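Local structure of minor structural protein 5 (Lactococcus phage Tuc2009, 5E7T) at residues I105-R111 against C123-K129; D68-F73 against Q158-N162; S89-T95 against L135-I141. The protein probably serves as an accessory baseplate protein of the phage, with a domain of the galactose-binding clan consistent with binding host-cell saccharides during adsorption. One frame throughout, in Å; residues are numbered along the deposited sequence.

Interaction 1. Residues I105-R111 against C123-K129. With SO4 (sulfate ion), chain H.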
loop_
_atom_site.group_PDB
_atom_site.type_symbol
_atom_site.label_atom_id
_atom_site.label_comp_id
_atom_site.label_asym_id
_atom_site.label_seq_id
_atom_site.Cartn_x
_atom_site.Cartn_y
_atom_site.Cartn_z
ATOM N N ILE B 105 18.991 -68.617 -15.136
ATOM C CA ILE B 105 19.213 -67.239 -14.734
ATOM C C ILE B 105 20.068 -66.570 -15.810
ATOM O O ILE B 105 21.166 -67.054 -16.108
ATOM C CB ILE B 105 19.927 -67.215 -13.362
ATOM C CG1 ILE B 105 19.045 -67.783 -12.246
ATOM C CG2 ILE B 105 20.471 -65.832 -13.025
ATOM C CD1 ILE B 105 17.874 -66.885 -11.753
ATOM N N SER B 106 19.585 -65.464 -16.376
ATOM C CA SER B 106 20.346 -64.695 -17.351
ATOM C C SER B 106 20.122 -63.196 -17.149
ATOM O O SER B 106 19.129 -62.799 -16.547
ATOM C CB SER B 106 20.020 -65.128 -18.773
ATOM O OG SER B 106 18.723 -64.702 -19.149
ATOM N N ALA B 107 21.069 -62.376 -17.648
ATOM C CA ALA B 107 21.148 -60.909 -17.563
ATOM C C ALA B 107 20.865 -60.446 -16.145
ATOM O O ALA B 107 19.949 -59.665 -15.890
ATOM C CB ALA B 107 20.227 -60.246 -18.573
ATOM N N PHE B 108 21.622 -61.022 -15.211
ATOM C CA PHE B 108 21.480 -60.746 -13.794
ATOM C C PHE B 108 22.511 -59.713 -13.439
ATOM O O PHE B 108 23.683 -60.064 -13.239
ATOM C CB PHE B 108 21.632 -62.049 -12.952
ATOM C CG PHE B 108 21.355 -61.885 -11.475
ATOM C CD1 PHE B 108 20.619 -60.797 -10.998
ATOM C CD2 PHE B 108 21.815 -62.822 -10.559
ATOM C CE1 PHE B 108 20.384 -60.632 -9.630
ATOM C CE2 PHE B 108 21.569 -62.664 -9.183
ATOM C CZ PHE B 108 20.863 -61.569 -8.729
ATOM N N TRP B 109 22.082 -58.442 -13.373
ATOM C CA TRP B 109 22.972 -57.315 -13.086
ATOM C C TRP B 109 22.287 -56.034 -12.582
ATOM O O TRP B 109 21.059 -55.952 -12.584
ATOM C CB TRP B 109 23.841 -56.981 -14.313
ATOM C CG TRP B 109 23.205 -57.147 -15.674
ATOM C CD1 TRP B 109 23.600 -58.011 -16.652
ATOM C CD2 TRP B 109 22.133 -56.357 -16.245
ATOM N NE1 TRP B 109 22.820 -57.843 -17.777
ATOM C CE2 TRP B 109 21.910 -56.840 -17.551
ATOM C CE3 TRP B 109 21.292 -55.342 -15.752
ATOM C CZ2 TRP B 109 20.915 -56.318 -18.377
ATOM C CZ3 TRP B 109 20.338 -54.800 -16.592
ATOM C CH2 TRP B 109 20.143 -55.301 -17.876
ATOM N N MET B 110 23.100 -55.037 -12.131
ATOM C CA MET B 110 22.683 -53.681 -11.727
ATOM C C MET B 110 23.341 -52.806 -12.767
ATOM O O MET B 110 24.575 -52.726 -12.820
ATOM C CB MET B 110 23.200 -53.309 -10.350
ATOM C CG MET B 110 22.326 -53.763 -9.247
ATOM S SD MET B 110 23.169 -53.455 -7.697
ATOM C CE MET B 110 22.176 -54.365 -6.653
ATOM N N ARG B 111 22.538 -52.238 -13.668
ATOM C CA ARG B 111 23.122 -51.551 -14.802
ATOM C C ARG B 111 22.442 -50.261 -15.240
ATOM O O ARG B 111 21.206 -50.179 -15.292
ATOM C CB ARG B 111 23.167 -52.567 -15.973
ATOM C CG ARG B 111 23.104 -52.035 -17.407
ATOM C CD ARG B 111 23.281 -53.128 -18.448
ATOM N NE ARG B 111 24.357 -54.055 -18.104
ATOM C CZ ARG B 111 24.670 -55.162 -18.777
ATOM N NH1 ARG B 111 24.009 -55.489 -19.886
ATOM N NH2 ARG B 111 25.643 -55.955 -18.341
ATOM N N CYS B 123 27.360 -48.386 -17.471
ATOM C CA CYS B 123 28.041 -48.731 -16.228
ATOM C C CYS B 123 27.231 -49.811 -15.564
ATOM O O CYS B 123 26.054 -49.615 -15.251
ATOM C CB CYS B 123 28.173 -47.502 -15.340
ATOM S SG CYS B 123 29.296 -47.736 -13.958
ATOM N N THR B 124 27.840 -50.981 -15.419
ATOM C CA THR B 124 27.178 -52.181 -14.922
ATOM C C THR B 124 28.014 -53.042 -13.940
ATOM O O THR B 124 29.236 -52.866 -13.829
ATOM C CB THR B 124 26.762 -52.984 -16.144
ATOM O OG1 THR B 124 26.034 -54.146 -15.742
ATOM C CG2 THR B 124 27.948 -53.355 -17.028
ATOM N N ILE B 125 27.335 -54.001 -13.268
ATOM C CA ILE B 125 27.918 -54.969 -12.349
ATOM C C ILE B 125 27.077 -56.235 -12.328
ATOM O O ILE B 125 25.898 -56.194 -11.985
ATOM C CB ILE B 125 28.218 -54.394 -10.938
ATOM C CG1 ILE B 125 29.037 -55.397 -10.095
ATOM C CG2 ILE B 125 26.942 -53.877 -10.204
ATOM C CD1 ILE B 125 29.619 -54.819 -8.930
ATOM N N ASP B 126 27.689 -57.359 -12.732
ATOM C CA ASP B 126 27.052 -58.669 -12.759
ATOM C C ASP B 126 26.874 -59.159 -11.322
ATOM O O ASP B 126 27.749 -58.957 -10.475
ATOM C CB ASP B 126 27.930 -59.673 -13.518
ATOM C CG ASP B 126 27.785 -59.783 -15.031
ATOM O OD1 ASP B 126 26.831 -59.173 -15.593
ATOM O OD2 ASP B 126 28.610 -60.517 -15.656
ATOM N N LEU B 127 25.734 -59.799 -11.058
ATOM C CA LEU B 127 25.423 -60.361 -9.755
ATOM C C LEU B 127 25.505 -61.880 -9.858
ATOM O O LEU B 127 25.470 -62.382 -10.992
ATOM C CB LEU B 127 24.071 -59.857 -9.247
ATOM C CG LEU B 127 23.991 -58.355 -8.961
ATOM C CD1 LEU B 127 22.726 -58.023 -8.227
ATOM C CD2 LEU B 127 25.185 -57.864 -8.177
ATOM N N PRO B 128 25.744 -62.622 -8.731
ATOM C CA PRO B 128 25.972 -64.071 -8.831
ATOM C C PRO B 128 24.872 -64.853 -9.503
ATOM O O PRO B 128 23.754 -64.846 -9.024
ATOM C CB PRO B 128 26.186 -64.493 -7.374
ATOM C CG PRO B 128 26.746 -63.295 -6.732
ATOM C CD PRO B 128 25.914 -62.183 -7.330
ATOM N N LYS B 129 25.206 -65.543 -10.611
ATOM C CA LYS B 129 24.269 -66.363 -11.392
ATOM C C LYS B 129 23.758 -67.611 -10.623
ATOM O O LYS B 129 22.679 -68.091 -10.961
ATOM C CB LYS B 129 24.854 -66.715 -12.770
ATOM C CG LYS B 129 24.272 -65.848 -13.925
ATOM C CD LYS B 129 25.287 -65.460 -15.031
ATOM C CE LYS B 129 25.107 -64.044 -15.530
ATOM N NZ LYS B 129 25.340 -63.013 -14.456
HETATM S S SO4 H . 24.134 -62.723 -19.512
HETATM O O1 SO4 H . 25.320 -63.299 -20.134
HETATM O O2 SO4 H . 23.522 -61.743 -20.424
HETATM O O3 SO4 H . 23.182 -63.805 -19.240
HETATM O O4 SO4 H . 24.529 -62.039 -18.254
#
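Met110 and Ile125 form an antiparallel hydrogen-bonded pair in the hairpin of strands 104-114 and 121-126. Met110 N reaches Ile125 O at 3.0 Å, and the return bond from Ile125 N to Met110 O is weak. Two residues along, past the Trp109-Asp126 pair, Leu127 N donates to Phe108 O over 3.0 Å in a straight bond of 179°. Trp109 with Asp126 and Arg111 with Thr124 are the flanking non-hydrogen-bonded pairs.

The polar side-chain contact lies on the face of Trp109, Arg111, Thr124 and Asp126. Thr124 OG1 sits in the guanidinium plane of Arg111 and takes two N-H groups side-on, from NE at 2.9 Å and from NH2 at 3.2 Å. Thr124 OG1 is anti to its own backbone N (chi1 -177°), which sets it alongside the arginine chain. The guanidinium also lies over the rim of one face of the Trp109 ring. Asp126 OD1 meets the edge of that ring at CD1, 3.6 Å away, with the two planes nearly coplanar. Arg111 NH2 is 4.4 Å from Asp126 OD1, too long for a salt bridge.

The apolar contacts lie on the other face. Leu127 CB stands over the centre of the Phe108 ring, 3.6 Å from its centroid, in a CH-pi contact. The backbone oxygen of Pro128 is at the ring edge. Leu127 CD1 touches Met110 CE, and Ile125 CG2 touches Met110 CB. Phe94, Ile141, Ile175 and Val177 of the facing sheet cover this side.

A sulfate, probably from the crystallisation liquor, accepts a hydrogen bond from Ala107 N at O3. The hairpin is thus two-sided: apolar groups fill the core between the sheets, while the face of Trp109 and Arg111 carries a guanidinium held in plane by Thr124 OG1, its charge probably moderated by Asp126.

Interaction 2. Residues D68-F73 against Q158-N162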
loop_
_atom_site.group_PDB
_atom_site.type_symbol
_atom_site.label_atom_id
_atom_site.label_comp_id
_atom_site.label_asym_id
_atom_site.label_seq_id
_atom_site.Cartn_x
_atom_site.Cartn_y
_atom_site.Cartn_z
ATOM N N ASP B 68 13.375 -50.530 -10.807
ATOM C CA ASP B 68 14.036 -49.299 -11.236
ATOM C C ASP B 68 14.956 -48.735 -10.157
ATOM O O ASP B 68 14.519 -48.517 -9.009
ATOM C CB ASP B 68 13.006 -48.255 -11.707
ATOM C CG ASP B 68 13.563 -46.938 -12.216
ATOM O OD1 ASP B 68 14.705 -46.928 -12.721
ATOM O OD2 ASP B 68 12.842 -45.917 -12.134
ATOM N N LEU B 69 16.247 -48.530 -10.535
ATOM C CA LEU B 69 17.293 -47.974 -9.671
ATOM C C LEU B 69 17.579 -46.518 -10.049
ATOM O O LEU B 69 18.460 -45.892 -9.460
ATOM C CB LEU B 69 18.601 -48.761 -9.779
ATOM C CG LEU B 69 18.628 -50.279 -9.543
ATOM C CD1 LEU B 69 20.029 -50.783 -9.694
ATOM C CD2 LEU B 69 18.134 -50.649 -8.149
ATOM N N GLY B 70 16.830 -45.996 -11.020
ATOM C CA GLY B 70 17.012 -44.654 -11.562
ATOM C C GLY B 70 17.097 -43.532 -10.552
ATOM O O GLY B 70 17.847 -42.574 -10.756
ATOM N N GLU B 71 16.343 -43.649 -9.455
ATOM C CA GLU B 71 16.268 -42.618 -8.430
ATOM C C GLU B 71 17.455 -42.652 -7.479
ATOM O O GLU B 71 17.551 -41.822 -6.572
ATOM C CB GLU B 71 14.937 -42.723 -7.682
ATOM C CG GLU B 71 13.813 -41.931 -8.326
ATOM C CD GLU B 71 12.622 -41.724 -7.409
ATOM O OE1 GLU B 71 11.505 -42.157 -7.782
ATOM O OE2 GLU B 71 12.808 -41.163 -6.301
ATOM N N GLY B 72 18.351 -43.603 -7.703
ATOM C CA GLY B 72 19.541 -43.778 -6.889
ATOM C C GLY B 72 20.826 -43.365 -7.557
ATOM O O GLY B 72 21.891 -43.623 -7.011
ATOM N N PHE B 73 20.751 -42.738 -8.740
ATOM C CA PHE B 73 21.934 -42.257 -9.455
ATOM C C PHE B 73 21.931 -40.735 -9.448
ATOM O O PHE B 73 21.006 -40.122 -9.968
ATOM C CB PHE B 73 22.054 -42.858 -10.860
ATOM C CG PHE B 73 22.536 -44.294 -10.882
ATOM C CD1 PHE B 73 21.641 -45.346 -10.757
ATOM C CD2 PHE B 73 23.880 -44.591 -11.064
ATOM C CE1 PHE B 73 22.084 -46.672 -10.793
ATOM C CE2 PHE B 73 24.322 -45.917 -11.114
ATOM C CZ PHE B 73 23.421 -46.951 -10.956
ATOM N N GLN B 158 18.442 -45.627 -18.842
ATOM C CA GLN B 158 17.745 -46.225 -17.700
ATOM C C GLN B 158 18.761 -46.841 -16.754
ATOM O O GLN B 158 19.886 -47.112 -17.172
ATOM C CB GLN B 158 16.717 -47.277 -18.140
ATOM C CG GLN B 158 17.298 -48.642 -18.511
ATOM C CD GLN B 158 16.236 -49.670 -18.815
ATOM O OE1 GLN B 158 15.033 -49.456 -18.632
ATOM N NE2 GLN B 158 16.663 -50.826 -19.268
ATOM N N ALA B 159 18.362 -47.063 -15.484
ATOM C CA ALA B 159 19.180 -47.712 -14.454
ATOM C C ALA B 159 18.303 -48.752 -13.803
ATOM O O ALA B 159 17.278 -48.396 -13.219
ATOM C CB ALA B 159 19.644 -46.708 -13.426
ATOM N N ILE B 160 18.646 -50.048 -13.968
ATOM C CA ILE B 160 17.819 -51.118 -13.410
ATOM C C ILE B 160 18.608 -52.232 -12.750
ATOM O O ILE B 160 19.772 -52.484 -13.089
ATOM C CB ILE B 160 16.841 -51.714 -14.469
ATOM C CG1 ILE B 160 17.570 -52.275 -15.701
ATOM C CG2 ILE B 160 15.763 -50.737 -14.862
ATOM C CD1 ILE B 160 16.775 -53.150 -16.548
ATOM N N LEU B 161 17.932 -52.932 -11.831
ATOM C CA LEU B 161 18.380 -54.177 -11.238
ATOM C C LEU B 161 17.510 -55.162 -12.017
ATOM O O LEU B 161 16.276 -55.116 -11.890
ATOM C CB LEU B 161 18.083 -54.269 -9.734
ATOM C CG LEU B 161 18.118 -55.676 -9.129
ATOM C CD1 LEU B 161 19.486 -56.264 -9.151
ATOM C CD2 LEU B 161 17.616 -55.667 -7.720
ATOM N N ASN B 162 18.143 -56.006 -12.855
ATOM C CA ASN B 162 17.455 -56.955 -13.709
ATOM C C ASN B 162 17.906 -58.385 -13.490
ATOM O O ASN B 162 19.056 -58.626 -13.121
ATOM C CB ASN B 162 17.725 -56.556 -15.144
ATOM C CG ASN B 162 16.952 -57.295 -16.198
ATOM O OD1 ASN B 162 17.472 -58.225 -16.825
ATOM N ND2 ASN B 162 15.736 -56.825 -16.487
HETATM O O HOH W 1 15.774 -45.528 -15.126
#
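Asp68 OD1 receives two hydrogen bonds, from Gly70 N at 2.9 Å and from a water at 3.0 Å that links it across to Ala159. The first closes an Asx turn, where the chain leaves strand 63-68, an outer strand of the four-stranded antiparallel sheet. Gly70 N meets OD1 from above the carboxylate plane. The same water accepts from Ala159 N, also at 3.0 Å. OD1 therefore closes the turn directly and reaches strand 157-166 through the water. With chi1 at -178°, the Asp68 carboxylate swings beside its own carbonyl carbon, where OD1 can meet Gly70 N.

Direct backbone pairing ends here. Asp68 and Ile160 are an antiparallel non-hydrogen-bonded pair, and Leu69 N donates to Ala159 O over 2.9 Å at 153°. Beyond it the chain enters a short 3-10 segment at 70-72, begun by a bond from Gly72 N to Leu69 O.

Apolar groups seal the inner side. The Leu69 side chain lies against the backbone of Ile160 and Leu161, and its CD2 touches Leu161 CB at 4.0 Å. Met110 of the next strand packs on both leucines. Phe73 folds back so that its CD1 and CE1 both lie 3.6 Å from Ala159 CB.

Interaction 3. Residues S89-T95 against L135-I141; sequences SVDVMFT and LNQWIRI
Val90 and Val92 pair with Ile141 and Ile139 in an antiparallel ladder of four backbone bonds, the short strand axes 4.7 Å apart at 147°, where strand 85-98 meets 139-146, the outermost strand within this chain of the five-stranded sheet.

Trp138 turns its ring across the strand towards Met93. Met93 CB lies over the six-membered ring, 3.7 Å from its centroid, as a CH-pi contact. The methionine chain is extended from a chi1 of 166° and carries SD over the five-membered ring, 4.2 Å from that centroid, in a Met-aromatic contact. Met93 CE then ends 3.6 Å from Asn136 OD1. On the other face Val92 CG1 meets Ile141 CD1 at 3.9 Å, and Phe94 CB touches Leu135 CD2. Beyond Trp138 the chains part. A water accepts from Phe94 N and donates to Gln137 O, before Asn136 N bonds to Phe94 O at 2.8 Å.

Arg178 forms a salt bridge with Asp91 and a cation-pi contact with Trp138. Residues 139-141 also pair with an antiparallel strand of another protein's chain. Backbone bonding on both sides of strand 139-146 thus carries the sheet across the interface, while sulfur, ring and charge contacts cover one face.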
loop_
_atom_site.group_PDB
_atom_site.type_symbol
_atom_site.label_atom_id
_atom_site.label_comp_id
_atom_site.label_asym_id
_atom_site.label_seq_id
_atom_site.Cartn_x
_atom_site.Cartn_y
_atom_site.Cartn_z
ATOM N N SER B 89 30.817 -51.073 -6.656
ATOM C CA SER B 89 31.119 -51.947 -5.499
ATOM C C SER B 89 29.814 -52.123 -4.711
ATOM O O SER B 89 29.052 -51.164 -4.594
ATOM C CB SER B 89 32.199 -51.337 -4.603
ATOM O OG SER B 89 32.546 -50.003 -4.959
ATOM N N VAL B 90 29.518 -53.349 -4.221
ATOM C CA VAL B 90 28.275 -53.636 -3.499
ATOM C C VAL B 90 28.420 -54.915 -2.685
ATOM O O VAL B 90 29.137 -55.828 -3.112
ATOM C CB VAL B 90 27.055 -53.686 -4.474
ATOM C CG1 VAL B 90 27.168 -54.826 -5.486
ATOM C CG2 VAL B 90 25.734 -53.744 -3.726
ATOM N N ASP B 91 27.752 -54.958 -1.502
ATOM C CA ASP B 91 27.618 -56.118 -0.617
ATOM C C ASP B 91 26.259 -56.725 -0.921
ATOM O O ASP B 91 25.263 -56.018 -0.985
ATOM C CB ASP B 91 27.698 -55.733 0.862
ATOM C CG ASP B 91 29.068 -55.306 1.335
ATOM O OD1 ASP B 91 30.019 -55.321 0.514
ATOM O OD2 ASP B 91 29.183 -54.901 2.506
ATOM N N VAL B 92 26.228 -58.025 -1.149
ATOM C CA VAL B 92 25.030 -58.727 -1.568
ATOM C C VAL B 92 24.823 -60.032 -0.772
ATOM O O VAL B 92 25.797 -60.726 -0.460
ATOM C CB VAL B 92 25.166 -58.893 -3.101
ATOM C CG1 VAL B 92 25.071 -60.330 -3.577
ATOM C CG2 VAL B 92 24.200 -57.987 -3.829
ATOM N N MET B 93 23.570 -60.337 -0.407
ATOM C CA MET B 93 23.265 -61.546 0.361
ATOM C C MET B 93 22.005 -62.207 -0.113
ATOM O O MET B 93 20.985 -61.540 -0.252
ATOM C CB MET B 93 23.174 -61.242 1.852
ATOM C CG MET B 93 22.554 -62.329 2.672
ATOM S SD MET B 93 23.094 -62.148 4.355
ATOM C CE MET B 93 21.858 -62.968 5.101
ATOM N N PHE B 94 22.069 -63.521 -0.342
ATOM C CA PHE B 94 20.908 -64.254 -0.792
ATOM C C PHE B 94 20.408 -65.044 0.373
ATOM O O PHE B 94 21.121 -65.923 0.871
ATOM C CB PHE B 94 21.250 -65.156 -1.990
ATOM C CG PHE B 94 21.619 -64.393 -3.240
ATOM C CD1 PHE B 94 22.903 -63.870 -3.406
ATOM C CD2 PHE B 94 20.688 -64.193 -4.252
ATOM C CE1 PHE B 94 23.251 -63.195 -4.574
ATOM C CE2 PHE B 94 21.033 -63.491 -5.403
ATOM C CZ PHE B 94 22.313 -63.004 -5.560
ATOM N N THR B 95 19.193 -64.706 0.834
ATOM C CA THR B 95 18.572 -65.362 1.977
ATOM C C THR B 95 17.693 -66.535 1.558
ATOM O O THR B 95 17.366 -67.392 2.387
ATOM C CB THR B 95 17.847 -64.349 2.831
ATOM O OG1 THR B 95 16.729 -63.846 2.122
ATOM C CG2 THR B 95 18.720 -63.200 3.213
ATOM N N LEU B 135 24.541 -69.237 0.496
ATOM C CA LEU B 135 23.387 -68.493 1.013
ATOM C C LEU B 135 23.672 -67.916 2.364
ATOM O O LEU B 135 24.459 -68.475 3.113
ATOM C CB LEU B 135 22.100 -69.345 1.072
ATOM C CG LEU B 135 21.516 -69.882 -0.248
ATOM C CD1 LEU B 135 20.305 -70.714 0.013
ATOM C CD2 LEU B 135 21.143 -68.777 -1.199
ATOM N N ASN B 136 23.033 -66.793 2.684
ATOM C CA ASN B 136 23.156 -66.094 3.958
ATOM C C ASN B 136 24.578 -65.619 4.259
ATOM O O ASN B 136 24.966 -65.541 5.415
ATOM C CB ASN B 136 22.578 -66.928 5.095
ATOM C CG ASN B 136 21.106 -67.128 4.941
ATOM O OD1 ASN B 136 20.323 -66.187 5.075
ATOM N ND2 ASN B 136 20.707 -68.342 4.599
ATOM N N GLN B 137 25.321 -65.236 3.222
ATOM C CA GLN B 137 26.672 -64.729 3.344
ATOM C C GLN B 137 26.785 -63.430 2.559
ATOM O O GLN B 137 26.219 -63.328 1.468
ATOM C CB GLN B 137 27.664 -65.790 2.842
ATOM C CG GLN B 137 29.039 -65.278 2.392
ATOM C CD GLN B 137 30.009 -65.050 3.509
ATOM O OE1 GLN B 137 30.162 -65.873 4.402
ATOM N NE2 GLN B 137 30.765 -63.970 3.433
ATOM N N TRP B 138 27.503 -62.424 3.123
ATOM C CA TRP B 138 27.737 -61.170 2.415
ATOM C C TRP B 138 28.835 -61.347 1.405
ATOM O O TRP B 138 29.971 -61.681 1.761
ATOM C CB TRP B 138 28.086 -60.021 3.359
ATOM C CG TRP B 138 26.917 -59.519 4.142
ATOM C CD1 TRP B 138 26.696 -59.694 5.471
ATOM C CD2 TRP B 138 25.775 -58.829 3.631
ATOM N NE1 TRP B 138 25.491 -59.164 5.823
ATOM C CE2 TRP B 138 24.899 -58.620 4.711
ATOM C CE3 TRP B 138 25.387 -58.388 2.352
ATOM C CZ2 TRP B 138 23.686 -57.937 4.570
ATOM C CZ3 TRP B 138 24.177 -57.732 2.215
ATOM C CH2 TRP B 138 23.344 -57.513 3.316
ATOM N N ILE B 139 28.493 -61.136 0.145
ATOM C CA ILE B 139 29.453 -61.209 -0.930
ATOM C C ILE B 139 29.720 -59.765 -1.388
ATOM O O ILE B 139 28.765 -59.037 -1.718
ATOM C CB ILE B 139 28.929 -62.089 -2.105
ATOM C CG1 ILE B 139 28.426 -63.464 -1.643
ATOM C CG2 ILE B 139 29.979 -62.221 -3.212
ATOM C CD1 ILE B 139 27.385 -64.123 -2.598
ATOM N N ARG B 140 31.004 -59.354 -1.415
ATOM C CA ARG B 140 31.419 -58.053 -1.947
ATOM C C ARG B 140 31.713 -58.260 -3.435
ATOM O O ARG B 140 32.524 -59.127 -3.781
ATOM C CB ARG B 140 32.687 -57.556 -1.265
ATOM C CG ARG B 140 33.221 -56.290 -1.900
ATOM C CD ARG B 140 33.997 -55.404 -0.958
ATOM N NE ARG B 140 35.201 -54.925 -1.628
ATOM C CZ ARG B 140 35.394 -53.678 -2.037
ATOM N NH1 ARG B 140 34.483 -52.743 -1.792
ATOM N NH2 ARG B 140 36.516 -53.348 -2.669
ATOM N N ILE B 141 31.057 -57.491 -4.317
ATOM C CA ILE B 141 31.249 -57.624 -5.767
ATOM C C ILE B 141 31.683 -56.282 -6.332
ATOM O O ILE B 141 31.053 -55.275 -6.036
ATOM C CB ILE B 141 29.971 -58.194 -6.443
ATOM C CG1 ILE B 141 29.500 -59.483 -5.741
ATOM C CG2 ILE B 141 30.215 -58.464 -7.925
ATOM C CD1 ILE B 141 28.118 -59.780 -5.892
HETATM O O HOH W 2 24.552 -64.853 0.081
#

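How the interactions relate
All three contacts lie in the BppA domain, where a five-stranded and a four-stranded antiparallel sheet pack face to face, as expected for the galactose-binding clan. Interactions 1 and 2 share the four-stranded sheet, their centres 13 Å apart. Strands 104-114 and 157-166 are neighbours in it, probably bonded from Arg111 N to Ile160 O. Interaction 3 belongs to the other sheet. Its centre is also 13 Å from interaction 1, which it meets across the core, Phe94 against Phe108 and Ile141 against Pro128. Along the chain, 68-73 and 158-162 enclose interaction 3, which encloses interaction 1. A local hairpin and two longer-range pairings thus build one sandwich, with interaction 3 at the edge where another protein's strand joins.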